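Local atomic coordinates of uricase (PDB entry 4R8X), a protein that catalyses the oxidation of urate, the first step of the pathway that degrades urate to (S)-allantoin. Residues E149-A154 / E158-A163. Numbering follows the deposited sequence.
Sequences EVARTA and EVVEQA
Glu149 faces both Val160 and Glu161 across the hairpin of strands 143-153 and 156-173, forming a classic beta bulge. Glu149 O takes a hydrogen bond from Val160 N (2.8 Å) and a weak one from Glu161 N (3.4 Å), while Glu149 N donates to Glu161 O. Beyond the bulge the pairing is regular antiparallel: Ala151 and Glu158 exchange two backbone hydrogen bonds, and Val150 and Val159 form a non-hydrogen-bonded pair whose side chains turn to the face covered by helix 88-102.

The Glu149 side chain leaves on the other face. Glu149 CB lies 4.0 Å from Val160 CG2, and with CG anti to the backbone N (chi1 -176°) the Glu149 CG methylene comes nearer the same Val160 CG2 methyl, at 3.7 Å. CD still grazes it before the extended chain carries the carboxylate to charged partners, OE1 to Arg110 and OE2 to Lys50. The other Val160 methyl, CG1, packs on Ala151 CB. Toward the turn, Thr153 CG2 sits 3.5 Å from Glu158 CG, the two side chains crossing nearly at right angles, and a water donates to both Arg152 O and Glu158 OE1.

Glu149 OE1 and Glu161 OE1 lie 4.6 Å apart, yet each forms a salt bridge with Arg110 NH1, so this shared cation probably offsets the repulsion of two like charges that lie side by side on this face of the hairpin.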
loop_
_atom_site.group_PDB
_atom_site.type_symbol
_atom_site.label_atom_id
_atom_site.label_comp_id
_atom_site.label_asym_id
_atom_site.label_seq_id
_atom_site.Cartn_x
_atom_site.Cartn_y
_atom_site.Cartn_z
ATOM N N GLU D 149 -8.957 18.276 20.671
ATOM C CA GLU D 149 -8.964 17.602 21.955
ATOM C C GLU D 149 -9.531 18.565 22.992
ATOM O O GLU D 149 -9.118 19.727 23.073
ATOM C CB GLU D 149 -7.566 17.116 22.363
ATOM C CG GLU D 149 -7.565 16.310 23.660
ATOM C CD GLU D 149 -6.262 15.576 23.946
ATOM O OE1 GLU D 149 -5.414 15.457 23.050
ATOM O OE2 GLU D 149 -6.087 15.102 25.078
ATOM N N VAL D 150 -10.506 18.077 23.752
ATOM C CA VAL D 150 -11.153 18.874 24.779
ATOM C C VAL D 150 -10.900 18.215 26.130
ATOM O O VAL D 150 -11.009 16.996 26.260
ATOM C CB VAL D 150 -12.663 19.005 24.506
ATOM C CG1 VAL D 150 -13.345 19.802 25.634
ATOM C CG2 VAL D 150 -12.895 19.707 23.183
ATOM N N ALA D 151 -10.542 19.027 27.128
ATOM C CA ALA D 151 -10.342 18.551 28.491
ATOM C C ALA D 151 -11.276 19.261 29.465
ATOM O O ALA D 151 -11.683 20.403 29.252
ATOM C CB ALA D 151 -8.881 18.746 28.924
ATOM N N ARG D 152 -11.606 18.569 30.544
ATOM C CA ARG D 152 -12.415 19.152 31.595
ATOM C C ARG D 152 -11.565 20.160 32.377
ATOM O O ARG D 152 -10.360 19.974 32.549
ATOM C CB ARG D 152 -12.916 18.037 32.514
ATOM C CG ARG D 152 -14.289 18.271 33.106
ATOM C CD ARG D 152 -14.762 17.054 33.902
ATOM N NE ARG D 152 -15.071 15.849 33.118
ATOM C CZ ARG D 152 -16.164 15.700 32.373
ATOM N NH1 ARG D 152 -17.031 16.694 32.260
ATOM N NH2 ARG D 152 -16.389 14.567 31.720
ATOM N N THR D 153 -12.184 21.245 32.822
ATOM C CA THR D 153 -11.537 22.143 33.765
ATOM C C THR D 153 -12.415 22.177 34.994
ATOM O O THR D 153 -13.472 21.540 35.034
ATOM C CB THR D 153 -11.416 23.570 33.230
ATOM O OG1 THR D 153 -12.720 24.158 33.151
ATOM C CG2 THR D 153 -10.753 23.579 31.856
ATOM N N ALA D 154 -12.001 22.946 35.990
ATOM C CA ALA D 154 -12.766 23.071 37.222
ATOM C C ALA D 154 -14.089 23.815 36.997
ATOM O O ALA D 154 -14.976 23.776 37.847
ATOM C CB ALA D 154 -11.932 23.771 38.272
ATOM N N GLU D 158 -12.396 22.921 28.089
ATOM C CA GLU D 158 -11.566 23.768 27.244
ATOM C C GLU D 158 -10.923 22.946 26.130
ATOM O O GLU D 158 -10.628 21.758 26.303
ATOM C CB GLU D 158 -10.482 24.482 28.063
ATOM C CG GLU D 158 -9.382 23.564 28.607
ATOM C CD GLU D 158 -8.310 24.318 29.390
ATOM O OE1 GLU D 158 -7.396 23.662 29.934
ATOM O OE2 GLU D 158 -8.384 25.563 29.468
ATOM N N VAL D 159 -10.711 23.592 24.991
ATOM C CA VAL D 159 -9.955 22.987 23.900
ATOM C C VAL D 159 -8.476 23.040 24.241
ATOM O O VAL D 159 -7.932 24.119 24.484
ATOM C CB VAL D 159 -10.202 23.739 22.594
ATOM C CG1 VAL D 159 -9.271 23.226 21.495
ATOM C CG2 VAL D 159 -11.661 23.599 22.194
ATOM N N VAL D 160 -7.838 21.879 24.320
ATOM C CA VAL D 160 -6.416 21.838 24.649
ATOM C C VAL D 160 -5.548 21.590 23.423
ATOM O O VAL D 160 -4.345 21.818 23.458
ATOM C CB VAL D 160 -6.098 20.833 25.785
ATOM C CG1 VAL D 160 -6.722 21.301 27.107
ATOM C CG2 VAL D 160 -6.568 19.446 25.421
ATOM N N GLU D 161 -6.158 21.132 22.332
ATOM C CA GLU D 161 -5.478 21.121 21.039
ATOM C C GLU D 161 -6.486 21.320 19.919
ATOM O O GLU D 161 -7.542 20.706 19.927
ATOM C CB GLU D 161 -4.699 19.825 20.800
ATOM C CG GLU D 161 -4.063 19.796 19.398
ATOM C CD GLU D 161 -3.089 18.654 19.172
ATOM O OE1 GLU D 161 -2.854 17.858 20.106
ATOM O OE2 GLU D 161 -2.546 18.565 18.047
ATOM N N GLN D 162 -6.153 22.184 18.967
ATOM C CA GLN D 162 -6.932 22.335 17.745
ATOM C C GLN D 162 -5.968 22.370 16.567
ATOM O O GLN D 162 -5.016 23.145 16.571
ATOM C CB GLN D 162 -7.795 23.598 17.789
ATOM C CG GLN D 162 -8.780 23.754 16.635
ATOM C CD GLN D 162 -9.488 25.093 16.680
ATOM O OE1 GLN D 162 -8.858 26.135 16.534
ATOM N NE2 GLN D 162 -10.800 25.075 16.905
ATOM N N ALA D 163 -6.197 21.505 15.580
ATOM C CA ALA D 163 -5.396 21.483 14.360
ATOM C C ALA D 163 -6.305 21.480 13.139
ATOM O O ALA D 163 -7.404 20.924 13.181
ATOM C CB ALA D 163 -4.479 20.255 14.338
HETATM O O HOH W 1 -7.840 21.066 31.232
#